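PDB 4WOD: taurocyamine kinase from Schistosoma mansoni, which catalyses the reversible, magnesium-dependent transfer of phosphate from ATP to taurocyamine, giving N-phosphotaurocyamine and ADP. Local coordinates for residues C384-Y389 and I423-G428; K396-K401 and F436-D441. The protein carries 4 engineered substitutions. All coordinates share one frame; numbering follows the deposited sequence.

Contact 1 (C384-Y389 and I423-G428)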
loop_
_atom_site.group_PDB
_atom_site.type_symbol
_atom_site.label_atom_id
_atom_site.label_comp_id
_atom_site.label_asym_id
_atom_site.label_seq_id
_atom_site.Cartn_x
_atom_site.Cartn_y
_atom_site.Cartn_z
ATOM N N CYS A 384 -16.826 -13.967 -11.419
ATOM C CA CYS A 384 -16.056 -12.802 -11.827
ATOM C C CYS A 384 -16.242 -12.513 -13.312
ATOM O O CYS A 384 -15.660 -13.187 -14.166
ATOM C CB CYS A 384 -14.573 -13.005 -11.511
ATOM S SG CYS A 384 -13.516 -11.639 -11.981
ATOM N N TYR A 385 -17.051 -11.500 -13.614
ATOM C CA TYR A 385 -17.342 -11.128 -15.003
ATOM C C TYR A 385 -16.075 -10.814 -15.788
ATOM O O TYR A 385 -15.955 -11.185 -16.961
ATOM C CB TYR A 385 -18.279 -9.922 -15.045
ATOM C CG TYR A 385 -19.637 -10.181 -14.437
ATOM C CD1 TYR A 385 -20.679 -10.665 -15.208
ATOM C CD2 TYR A 385 -19.874 -9.929 -13.091
ATOM C CE1 TYR A 385 -21.932 -10.894 -14.659
ATOM C CE2 TYR A 385 -21.120 -10.160 -12.526
ATOM C CZ TYR A 385 -22.143 -10.649 -13.317
ATOM O OH TYR A 385 -23.382 -10.878 -12.772
ATOM N N THR A 386 -15.145 -10.132 -15.121
ATOM C CA THR A 386 -13.909 -9.663 -15.731
ATOM C C THR A 386 -13.133 -10.826 -16.352
ATOM O O THR A 386 -12.603 -10.714 -17.460
ATOM C CB THR A 386 -13.022 -8.931 -14.687
ATOM O OG1 THR A 386 -13.792 -7.898 -14.031
ATOM C CG2 THR A 386 -11.776 -8.339 -15.337
ATOM N N ARG A 387 -13.089 -11.943 -15.632
ATOM C CA ARG A 387 -12.426 -13.160 -16.113
ATOM C C ARG A 387 -13.264 -13.976 -17.095
ATOM O O ARG A 387 -12.751 -14.494 -18.087
ATOM C CB ARG A 387 -12.045 -14.053 -14.930
ATOM C CG ARG A 387 -11.434 -15.353 -15.373
ATOM C CD ARG A 387 -10.787 -16.115 -14.240
ATOM N NE ARG A 387 -10.001 -17.217 -14.781
ATOM C CZ ARG A 387 -10.069 -18.474 -14.347
ATOM N NH1 ARG A 387 -10.883 -18.795 -13.353
ATOM N NH2 ARG A 387 -9.323 -19.410 -14.911
ATOM N N LYS A 388 -14.556 -14.090 -16.814
ATOM C CA LYS A 388 -15.439 -14.941 -17.606
ATOM C C LYS A 388 -15.414 -14.591 -19.100
ATOM O O LYS A 388 -15.473 -15.480 -19.954
ATOM C CB LYS A 388 -16.869 -14.845 -17.060
ATOM C CG LYS A 388 -17.861 -15.772 -17.715
ATOM C CD LYS A 388 -19.210 -15.629 -17.045
ATOM C CE LYS A 388 -20.295 -16.354 -17.808
ATOM N NZ LYS A 388 -21.602 -16.197 -17.113
ATOM N N TYR A 389 -15.304 -13.300 -19.421
ATOM C CA TYR A 389 -15.361 -12.893 -20.823
ATOM C C TYR A 389 -13.996 -12.598 -21.394
ATOM O O TYR A 389 -13.881 -12.199 -22.553
ATOM C CB TYR A 389 -16.300 -11.695 -20.987
ATOM C CG TYR A 389 -17.713 -12.143 -20.722
ATOM C CD1 TYR A 389 -18.454 -12.780 -21.717
ATOM C CD2 TYR A 389 -18.279 -12.006 -19.461
ATOM C CE1 TYR A 389 -19.738 -13.242 -21.475
ATOM C CE2 TYR A 389 -19.559 -12.456 -19.212
ATOM C CZ TYR A 389 -20.287 -13.069 -20.220
ATOM O OH TYR A 389 -21.555 -13.526 -19.954
ATOM N N ILE A 423 -15.360 -8.277 -9.169
ATOM C CA ILE A 423 -16.061 -8.982 -10.229
ATOM C C ILE A 423 -16.261 -8.179 -11.531
ATOM O O ILE A 423 -16.603 -8.756 -12.552
ATOM C CB ILE A 423 -17.461 -9.473 -9.737
ATOM C CG1 ILE A 423 -18.411 -8.296 -9.480
ATOM C CG2 ILE A 423 -17.324 -10.324 -8.476
ATOM C CD1 ILE A 423 -19.816 -8.707 -9.118
ATOM N N CYS A 424 -16.065 -6.864 -11.505
ATOM C CA CYS A 424 -16.207 -6.063 -12.737
ATOM C C CYS A 424 -14.933 -5.279 -13.080
ATOM O O CYS A 424 -14.164 -4.917 -12.197
ATOM C CB CYS A 424 -17.396 -5.097 -12.621
ATOM S SG CYS A 424 -19.015 -5.896 -12.870
ATOM N N PRO A 425 -14.701 -5.025 -14.375
ATOM C CA PRO A 425 -13.525 -4.236 -14.741
ATOM C C PRO A 425 -13.775 -2.741 -14.549
ATOM O O PRO A 425 -14.912 -2.336 -14.248
ATOM C CB PRO A 425 -13.332 -4.563 -16.227
ATOM C CG PRO A 425 -14.726 -4.820 -16.707
ATOM C CD PRO A 425 -15.436 -5.506 -15.558
ATOM N N ARG A 426 -12.721 -1.950 -14.734
ATOM C CA ARG A 426 -12.800 -0.490 -14.690
ATOM C C ARG A 426 -12.197 0.099 -15.971
ATOM O O ARG A 426 -10.997 0.008 -16.183
ATOM C CB ARG A 426 -12.061 0.060 -13.468
ATOM C CG ARG A 426 -12.510 -0.517 -12.125
ATOM C CD ARG A 426 -13.939 -0.174 -11.798
ATOM N NE ARG A 426 -14.221 -0.357 -10.370
ATOM C CZ ARG A 426 -14.616 -1.495 -9.810
ATOM N NH1 ARG A 426 -14.792 -2.579 -10.552
ATOM N NH2 ARG A 426 -14.837 -1.544 -8.495
ATOM N N THR A 427 -13.024 0.732 -16.800
ATOM C CA THR A 427 -12.594 1.195 -18.118
ATOM C C THR A 427 -11.728 2.477 -18.048
ATOM O O THR A 427 -11.671 3.139 -17.004
ATOM C CB THR A 427 -13.816 1.431 -19.014
ATOM O OG1 THR A 427 -14.640 2.449 -18.426
ATOM C CG2 THR A 427 -14.640 0.130 -19.142
ATOM N N GLY A 428 -11.044 2.805 -19.148
ATOM C CA GLY A 428 -10.112 3.929 -19.172
ATOM C C GLY A 428 -10.669 5.207 -19.795
ATOM O O GLY A 428 -10.167 6.295 -19.541
HETATM O O HOH W 1 -12.614 -7.680 -11.760
#
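The N-terminal turn of helix 385-388 meets the loop 423-428 where Tyr385 and Thr386 gather around the carbonyl of Ile423. Thr386 N donates to Ile423 O over 3.3 Å with an N-H...O angle of 147°; the donor sits above the carbonyl plane, 43° out of it. The same oxygen lies at the edge of the Tyr385 ring, near its plane, 3.5 Å from Tyr385 CD2. Ile423 and Tyr385 run side by side, with Ile423 CD1 3.9 Å from Tyr385 CE2. Cys424 SG approaches that ring obliquely, 5.0 Å from its centroid. The loop joins helices 409-418 and 432-435 of the small helical N-terminal domain of the second kinase repeat, and it aligns in sequence with Leu60, Leu61 and Arg63, which line the arginine pocket of the first. Consistent with this, Cys424 also touches Cys631, the predicted active-site cysteine. Thr386 OG1 is anti to its carbonyl carbon (chi1 -53°), which sets it against the proline ring, 3.3 Å from Pro425 CD. A water 2.6 Å from Thr386 OG1 donates weakly to Cys424 O, an oxygen that Asn415 ND2 also reaches.

Contact 2 (K396-K401 and F436-D441)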
loop_
_atom_site.group_PDB
_atom_site.type_symbol
_atom_site.label_atom_id
_atom_site.label_comp_id
_atom_site.label_asym_id
_atom_site.label_seq_id
_atom_site.Cartn_x
_atom_site.Cartn_y
_atom_site.Cartn_z
ATOM N N LYS A 396 -6.356 -12.614 -27.837
ATOM C CA LYS A 396 -5.668 -12.577 -29.124
ATOM C C LYS A 396 -6.070 -11.362 -29.949
ATOM O O LYS A 396 -5.230 -10.714 -30.568
ATOM C CB LYS A 396 -5.957 -13.859 -29.905
ATOM C CG LYS A 396 -5.625 -13.782 -31.391
ATOM C CD LYS A 396 -5.985 -15.095 -32.092
ATOM C CE LYS A 396 -5.757 -15.007 -33.590
ATOM N NZ LYS A 396 -4.467 -14.334 -33.896
ATOM N N LYS A 397 -7.362 -11.063 -29.960
ATOM C CA LYS A 397 -7.882 -9.938 -30.734
ATOM C C LYS A 397 -7.384 -8.587 -30.212
ATOM O O LYS A 397 -7.026 -7.722 -31.000
ATOM C CB LYS A 397 -9.414 -9.959 -30.721
ATOM C CG LYS A 397 -10.099 -8.953 -31.617
ATOM C CD LYS A 397 -11.615 -9.105 -31.485
ATOM C CE LYS A 397 -12.342 -7.898 -32.031
ATOM N NZ LYS A 397 -12.378 -7.855 -33.512
ATOM N N TYR A 398 -7.369 -8.418 -28.887
ATOM C CA TYR A 398 -7.213 -7.092 -28.270
ATOM C C TYR A 398 -5.848 -6.809 -27.635
ATOM O O TYR A 398 -5.571 -5.677 -27.240
ATOM C CB TYR A 398 -8.298 -6.898 -27.201
ATOM C CG TYR A 398 -9.665 -6.612 -27.777
ATOM C CD1 TYR A 398 -9.810 -5.798 -28.895
ATOM C CD2 TYR A 398 -10.809 -7.148 -27.196
ATOM C CE1 TYR A 398 -11.061 -5.522 -29.421
ATOM C CE2 TYR A 398 -12.062 -6.873 -27.709
ATOM C CZ TYR A 398 -12.183 -6.067 -28.830
ATOM O OH TYR A 398 -13.428 -5.799 -29.360
ATOM N N ASP A 399 -5.012 -7.830 -27.499
ATOM C CA ASP A 399 -3.654 -7.623 -27.001
ATOM C C ASP A 399 -2.920 -6.581 -27.858
ATOM O O ASP A 399 -2.822 -6.723 -29.064
ATOM C CB ASP A 399 -2.881 -8.948 -27.004
ATOM C CG ASP A 399 -1.755 -8.981 -25.984
ATOM O OD1 ASP A 399 -1.463 -7.945 -25.346
ATOM O OD2 ASP A 399 -1.144 -10.055 -25.825
ATOM N N GLY A 400 -2.417 -5.521 -27.254
ATOM C CA GLY A 400 -1.707 -4.537 -28.048
ATOM C C GLY A 400 -2.591 -3.531 -28.772
ATOM O O GLY A 400 -2.105 -2.707 -29.557
ATOM N N LYS A 401 -3.892 -3.580 -28.510
ATOM C CA LYS A 401 -4.788 -2.558 -29.035
ATOM C C LYS A 401 -4.958 -1.435 -28.006
ATOM O O LYS A 401 -5.018 -1.688 -26.798
ATOM C CB LYS A 401 -6.146 -3.168 -29.410
ATOM C CG LYS A 401 -7.117 -2.154 -30.001
ATOM C CD LYS A 401 -7.836 -2.691 -31.235
ATOM C CE LYS A 401 -7.876 -1.646 -32.357
ATOM N NZ LYS A 401 -8.163 -0.273 -31.844
ATOM N N PHE A 436 -13.411 -1.928 -27.423
ATOM C CA PHE A 436 -13.383 -3.282 -26.850
ATOM C C PHE A 436 -14.775 -3.889 -26.680
ATOM O O PHE A 436 -15.027 -4.604 -25.703
ATOM C CB PHE A 436 -12.667 -3.275 -25.495
ATOM C CG PHE A 436 -11.271 -2.722 -25.553
ATOM C CD1 PHE A 436 -10.285 -3.388 -26.241
ATOM C CD2 PHE A 436 -10.954 -1.519 -24.941
ATOM C CE1 PHE A 436 -9.001 -2.882 -26.310
ATOM C CE2 PHE A 436 -9.680 -1.017 -24.992
ATOM C CZ PHE A 436 -8.698 -1.692 -25.682
ATOM N N ILE A 437 -15.667 -3.590 -27.621
ATOM C CA ILE A 437 -17.063 -4.014 -27.539
ATOM C C ILE A 437 -17.201 -5.546 -27.400
ATOM O O ILE A 437 -18.097 -6.027 -26.707
ATOM C CB ILE A 437 -17.867 -3.504 -28.776
ATOM C CG1 ILE A 437 -19.361 -3.803 -28.631
ATOM C CG2 ILE A 437 -17.331 -4.104 -30.087
ATOM C CD1 ILE A 437 -20.245 -2.911 -29.544
ATOM N N ASP A 438 -16.289 -6.295 -28.023
ATOM C CA ASP A 438 -16.352 -7.757 -28.003
ATOM C C ASP A 438 -16.131 -8.296 -26.605
ATOM O O ASP A 438 -16.565 -9.399 -26.280
ATOM C CB ASP A 438 -15.315 -8.371 -28.945
ATOM C CG ASP A 438 -15.726 -8.290 -30.404
ATOM O OD1 ASP A 438 -16.746 -7.653 -30.715
ATOM O OD2 ASP A 438 -15.038 -8.891 -31.243
ATOM N N TYR A 439 -15.414 -7.537 -25.786
ATOM C CA TYR A 439 -15.246 -7.928 -24.391
ATOM C C TYR A 439 -16.361 -7.347 -23.537
ATOM O O TYR A 439 -16.985 -8.056 -22.752
ATOM C CB TYR A 439 -13.886 -7.478 -23.878
ATOM C CG TYR A 439 -13.649 -7.660 -22.401
ATOM C CD1 TYR A 439 -13.460 -8.925 -21.860
ATOM C CD2 TYR A 439 -13.568 -6.561 -21.549
ATOM C CE1 TYR A 439 -13.213 -9.093 -20.512
ATOM C CE2 TYR A 439 -13.315 -6.722 -20.198
ATOM C CZ TYR A 439 -13.141 -7.997 -19.687
ATOM O OH TYR A 439 -12.894 -8.175 -18.338
ATOM N N LEU A 440 -16.615 -6.049 -23.690
ATOM C CA LEU A 440 -17.498 -5.361 -22.753
ATOM C C LEU A 440 -18.992 -5.643 -22.992
ATOM O O LEU A 440 -19.773 -5.676 -22.037
ATOM C CB LEU A 440 -17.233 -3.849 -22.786
ATOM C CG LEU A 440 -15.910 -3.367 -22.148
ATOM C CD1 LEU A 440 -15.592 -1.922 -22.528
ATOM C CD2 LEU A 440 -15.956 -3.501 -20.622
ATOM N N ASP A 441 -19.404 -5.857 -24.243
ATOM C CA ASP A 441 -20.831 -5.965 -24.514
ATOM C C ASP A 441 -21.453 -7.248 -23.956
ATOM O O ASP A 441 -22.502 -7.185 -23.331
ATOM C CB ASP A 441 -21.122 -5.861 -26.010
ATOM C CG ASP A 441 -22.607 -5.751 -26.293
ATOM O OD1 ASP A 441 -23.179 -4.676 -26.014
ATOM O OD2 ASP A 441 -23.200 -6.736 -26.772
#
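Tyr398, in the last turn of helix 392-398, packs against Phe436 and the first turn of helix 437-448, within the helical N-terminal domain of the second repeat. The tight part is a T-shaped pair: the edge of Phe436 points at one face of the Tyr398 ring, with centroids 5.0 Å apart and planes at 86°. Phe436 CD1 makes the closest ring approach, 3.6 Å from Tyr398 CD1 and offset toward the rim. Tyr398 CG stands anti to its carbonyl carbon and beside the backbone N (chi1 -75°), and the ring reaches past Phe436 to Asp438. Its phenol crosses Asp438 at about a right angle, and Tyr398 OH accepts from Asp438 N at 3.2 Å with an N-H...O angle of 152°. The other face of the Tyr398 ring carries Lys397 CD, again toward the rim. This side is more exposed, and its salt bridge, Lys397 NZ to Asp438 OD2, is long at 3.6 Å; the close approach to OD2 is made by the methylene Lys397 CE, at 3.0 Å. Beyond Phe436, exposed Lys401 ends the type II turn that begins at Tyr398; its carbonyl O lies at the edge of the Phe436 ring, 3.8 Å from Phe436 CZ, and its side chain touches only loosely, Lys401 CG lying 4.2 Å from Phe436 CE1. The phenol oxygen, accepting from an amide of the first turn, lies at the N-terminal end of the helix, whose dipole may polarise it, an effect the nearby Asp438 carboxylate would probably offset in part; the solvent-side ion pair appears weak.

Overall arrangement
Followed from the N terminus, the chain enters contact 1 at helix 385-388 and then contact 2 at 396-401, the end of helix 392-398 and the turn after it. Helix 409-418 follows. The loop 423-428 then returns to close contact 1, and after helix 432-435 the segment 436-441 closes contact 2. The two closures therefore cross, each spanning more than thirty residues that contain helices but no strand. Contact 1 fastens a helix to a loop, contact 2 one helix to the start of another, all within one helical N-terminal domain. Their centres are 12 Å apart, and a probable hydrogen bond joins them: Thr386 O lies 2.7 Å from Tyr439 OH.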